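Local coordinates for type II antifreeze protein (Brachyopsis rostratus, PDB 2ZIB), which binds to ice crystals and inhibits their growth, protecting fish blood from freezing in subzero sea water, at residues 49-54 with 86-91. Numbering follows the deposited sequence.
Sequences HSLEEQ and VDYRTW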
ATOM      1  N   HIS A  49       4.533   6.487  -4.749  1.00 11.24           N
ATOM      2  CA  HIS A  49       5.448   7.645  -4.831  1.00 12.75           C
ATOM      3  C   HIS A  49       5.133   8.592  -5.954  1.00 13.42           C
ATOM      4  O   HIS A  49       5.876   9.547  -6.156  1.00 15.97           O
ATOM      5  CB  HIS A  49       6.889   7.137  -4.962  1.00 13.01           C
ATOM      6  CG  HIS A  49       7.290   6.339  -3.770  1.00 11.47           C
ATOM      7  ND1 HIS A  49       7.592   6.946  -2.579  1.00 11.99           N
ATOM      8  CD2 HIS A  49       7.294   5.001  -3.539  1.00 11.97           C
ATOM      9  CE1 HIS A  49       7.787   6.014  -1.659  1.00 12.00           C
ATOM     10  NE2 HIS A  49       7.635   4.821  -2.229  1.00 12.59           N
ATOM     11  N   SER A  50       4.032   8.358  -6.654  1.00 13.52           N
ATOM     12  CA  SER A  50       3.603   9.239  -7.755  1.00 14.42           C
ATOM     13  C   SER A  50       2.187   8.946  -8.109  1.00 14.98           C
ATOM     14  O   SER A  50       1.665   7.867  -7.800  1.00 14.27           O
ATOM     15  CB  SER A  50       4.444   9.027  -9.027  1.00 16.42           C
ATOM     16  OG  SER A  50       4.251   7.732  -9.521  1.00 17.72           O
ATOM     17  N   LEU A  51       1.566   9.863  -8.855  1.00 15.29           N
ATOM     18  CA  LEU A  51       0.250   9.571  -9.393  1.00 15.17           C
ATOM     19  C   LEU A  51       0.327   8.426 -10.367  1.00 16.10           C
ATOM     20  O   LEU A  51      -0.608   7.635 -10.455  1.00 14.90           O
ATOM     21  CB  LEU A  51      -0.366  10.812 -10.068  1.00 16.01           C
ATOM     22  CG  LEU A  51      -1.797  10.577 -10.588  1.00 17.93           C
ATOM     23  CD1 LEU A  51      -2.891  10.159  -9.587  1.00 16.71           C
ATOM     24  CD2 LEU A  51      -2.257  11.863 -11.339  1.00 21.33           C
ATOM     25  N   GLU A  52       1.445   8.308 -11.090  1.00 16.22           N
ATOM     26  CA  GLU A  52       1.604   7.144 -11.970  1.00 18.06           C
ATOM     27  C   GLU A  52       1.458   5.810 -11.235  1.00 16.15           C
ATOM     28  O   GLU A  52       0.758   4.902 -11.707  1.00 15.34           O
ATOM     29  CB  GLU A  52       2.980   7.220 -12.626  1.00 19.39           C
ATOM     30  CG  GLU A  52       3.292   6.205 -13.693  1.00 24.62           C
ATOM     31  CD  GLU A  52       4.468   6.679 -14.531  1.00 30.40           C
ATOM     32  OE1 GLU A  52       5.600   6.823 -13.980  1.00 34.09           O
ATOM     33  OE2 GLU A  52       4.264   6.960 -15.723  1.00 30.99           O
ATOM     34  N   GLU A  53       2.109   5.702 -10.087  1.00 14.34           N
ATOM     35  CA  GLU A  53       1.979   4.484  -9.261  1.00 14.07           C
ATOM     36  C   GLU A  53       0.581   4.329  -8.701  1.00 13.42           C
ATOM     37  O   GLU A  53       0.034   3.235  -8.732  1.00 12.40           O
ATOM     38  CB  GLU A  53       3.029   4.510  -8.152  1.00 13.86           C
ATOM     39  CG  GLU A  53       4.384   4.076  -8.673  1.00 14.18           C
ATOM     40  CD  GLU A  53       5.419   3.938  -7.591  1.00 13.87           C
ATOM     41  OE1 GLU A  53       5.209   4.414  -6.453  1.00 13.93           O
ATOM     42  OE2 GLU A  53       6.471   3.291  -7.848  1.00 16.58           O
ATOM     43  N   GLN A  54      -0.010   5.428  -8.238  1.00 12.36           N
ATOM     44  CA  GLN A  54      -1.384   5.431  -7.725  1.00 13.01           C
ATOM     45  C   GLN A  54      -2.295   4.823  -8.772  1.00 13.54           C
ATOM     46  O   GLN A  54      -3.135   3.987  -8.480  1.00 12.40           O
ATOM     47  CB  GLN A  54      -1.812   6.866  -7.378  1.00 12.31           C
ATOM     48  CG  GLN A  54      -3.289   7.041  -6.998  1.00 11.91           C
ATOM     49  CD  GLN A  54      -3.646   6.510  -5.603  1.00  9.71           C
ATOM     50  OE1 GLN A  54      -2.759   6.144  -4.814  1.00 10.03           O
ATOM     51  NE2 GLN A  54      -4.933   6.452  -5.299  1.00 10.24           N
ATOM     52  N   VAL A  86       7.936   9.415   2.277  1.00 13.94           N
ATOM     53  CA  VAL A  86       6.575   9.844   1.994  1.00 15.72           C
ATOM     54  C   VAL A  86       6.671  11.117   1.152  1.00 15.22           C
ATOM     55  O   VAL A  86       6.617  12.261   1.651  1.00 18.53           O
ATOM     56  CB  VAL A  86       5.737  10.017   3.271  1.00 15.55           C
ATOM     57  CG1 VAL A  86       4.272  10.318   2.898  1.00 18.91           C
ATOM     58  CG2 VAL A  86       5.816   8.761   4.136  1.00 16.36           C
ATOM     59  N   ASP A  87       6.931  10.915  -0.118  1.00 13.95           N
ATOM     60  CA  ASP A  87       7.224  12.001  -1.056  1.00 15.06           C
ATOM     61  C   ASP A  87       6.061  12.256  -2.017  1.00 14.76           C
ATOM     62  O   ASP A  87       6.144  13.078  -2.913  1.00 16.76           O
ATOM     63  CB  ASP A  87       8.527  11.728  -1.820  1.00 15.56           C
ATOM     64  CG  ASP A  87       8.528  10.412  -2.593  1.00 16.72           C
ATOM     65  OD1 ASP A  87       7.560   9.621  -2.472  1.00 14.79           O
ATOM     66  OD2 ASP A  87       9.497  10.073  -3.344  1.00 19.87           O
ATOM     67  N   TYR A  88       4.950  11.577  -1.792  1.00 12.80           N
ATOM     68  CA  TYR A  88       3.721  11.727  -2.554  1.00 12.47           C
ATOM     69  C   TYR A  88       2.561  11.396  -1.603  1.00 11.12           C
ATOM     70  O   TYR A  88       2.622  10.425  -0.824  1.00 11.87           O
ATOM     71  CB  TYR A  88       3.703  10.765  -3.733  1.00 12.89           C
ATOM     72  CG  TYR A  88       2.408  10.706  -4.462  1.00 12.56           C
ATOM     73  CD1 TYR A  88       1.996  11.760  -5.309  1.00 13.39           C
ATOM     74  CD2 TYR A  88       1.555   9.604  -4.290  1.00 11.81           C
ATOM     75  CE1 TYR A  88       0.788  11.695  -5.974  1.00 13.65           C
ATOM     76  CE2 TYR A  88       0.335   9.547  -4.961  1.00 12.86           C
ATOM     77  CZ  TYR A  88      -0.041  10.595  -5.790  1.00 13.79           C
ATOM     78  OH  TYR A  88      -1.265  10.520  -6.444  1.00 14.23           O
ATOM     79  N   ARG A  89       1.496  12.174  -1.707  1.00 11.33           N
ATOM     80  CA  ARG A  89       0.265  11.885  -0.970  1.00 11.73           C
ATOM     81  C   ARG A  89      -0.939  12.147  -1.825  1.00 11.39           C
ATOM     82  O   ARG A  89      -0.977  13.087  -2.612  1.00 12.12           O
ATOM     83  CB  ARG A  89       0.165  12.775   0.285  1.00 14.44           C
ATOM     84  CG  ARG A  89       1.341  12.600   1.250  1.00 17.82           C
ATOM     85  CD  ARG A  89       1.543  13.775   2.192  1.00 24.71           C
ATOM     86  NE  ARG A  89       2.189  14.904   1.551  1.00 29.79           N
ATOM     87  CZ  ARG A  89       2.264  16.121   2.101  1.00 33.29           C
ATOM     88  NH1 ARG A  89       1.741  16.343   3.305  1.00 33.87           N
ATOM     89  NH2 ARG A  89       2.873  17.119   1.459  1.00 35.26           N
ATOM     90  N   THR A  90      -1.965  11.315  -1.645  1.00 10.38           N
ATOM     91  CA  THR A  90      -3.260  11.578  -2.300  1.00  9.77           C
ATOM     92  C   THR A  90      -4.400  11.191  -1.352  1.00  8.62           C
ATOM     93  O   THR A  90      -5.257  10.339  -1.638  1.00  9.33           O
ATOM     94  CB  THR A  90      -3.309  10.942  -3.709  1.00  9.51           C
ATOM     95  OG1 THR A  90      -4.523  11.321  -4.353  1.00 11.80           O
ATOM     96  CG2 THR A  90      -3.185   9.400  -3.716  1.00 11.46           C
ATOM     97  N   TRP A  91      -4.397  11.857  -0.201  1.00  8.34           N
ATOM     98  CA  TRP A  91      -5.446  11.681   0.781  1.00  8.34           C
ATOM     99  C   TRP A  91      -6.805  12.148   0.234  1.00  8.36           C
ATOM    100  O   TRP A  91      -6.899  13.130  -0.548  1.00  9.93           O
ATOM    101  CB  TRP A  91      -5.148  12.499   2.028  1.00  9.77           C
ATOM    102  CG  TRP A  91      -3.924  12.046   2.767  1.00  8.91           C
ATOM    103  CD1 TRP A  91      -2.716  12.710   2.857  1.00 10.79           C
ATOM    104  CD2 TRP A  91      -3.809  10.874   3.598  1.00  8.39           C
ATOM    105  NE1 TRP A  91      -1.857  11.987   3.657  1.00 10.29           N
ATOM    106  CE2 TRP A  91      -2.510  10.878   4.155  1.00  8.60           C
ATOM    107  CE3 TRP A  91      -4.696   9.846   3.959  1.00  7.66           C
ATOM    108  CZ2 TRP A  91      -2.042   9.869   5.013  1.00  9.16           C
ATOM    109  CZ3 TRP A  91      -4.242   8.838   4.820  1.00  7.59           C
ATOM    110  CH2 TRP A  91      -2.910   8.855   5.329  1.00  8.18           C
TER
HETATM  111  O   HOH W   1       8.487  10.525  -5.840  1.00 32.86           O
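One face of the Tyr88 ring lies on the peptide link between Ser50 and Leu51. Ser50 C sits 3.5 Å above the ring plane, over its centre; Leu51 N lies over the same face, offset toward the rim. Tyr88 CG is anti to its backbone N (chi1 172°), which carries the ring across to the start of helix 51-60. The hydroxyl end reaches Leu51, with Tyr88 OH 3.4 Å from Leu51 CA and 3.6 Å from Leu51 CD1. At the edge of the His49 ring, His49 ND1 donates to Asp87 OD1 at 2.7 Å, nearly straight and in the ring plane; it meets the carboxylate on the syn side, 24° out of its plane. The two planes are 75° apart. Ser47 OG is hydrogen-bonded to the other ring nitrogen, NE2; bonds at both nitrogens would limit rotation of the ring. A water donates to His49 O and, weakly, to Asp87 OD2. In this C-type lectin fold the contact joins the start of a helix to the long loop between strands 79-80 and 104-107. Ser50 is the N-cap: Ser50 OG accepts from Glu53 N at 3.0 Å. Thr90 CG2 meets the Gln54 amide tip to tip, in van der Waals contact 3.5 Å from Gln54 OE1. Trp115 NE1 holds that OE1, and Asp112 O holds NE2.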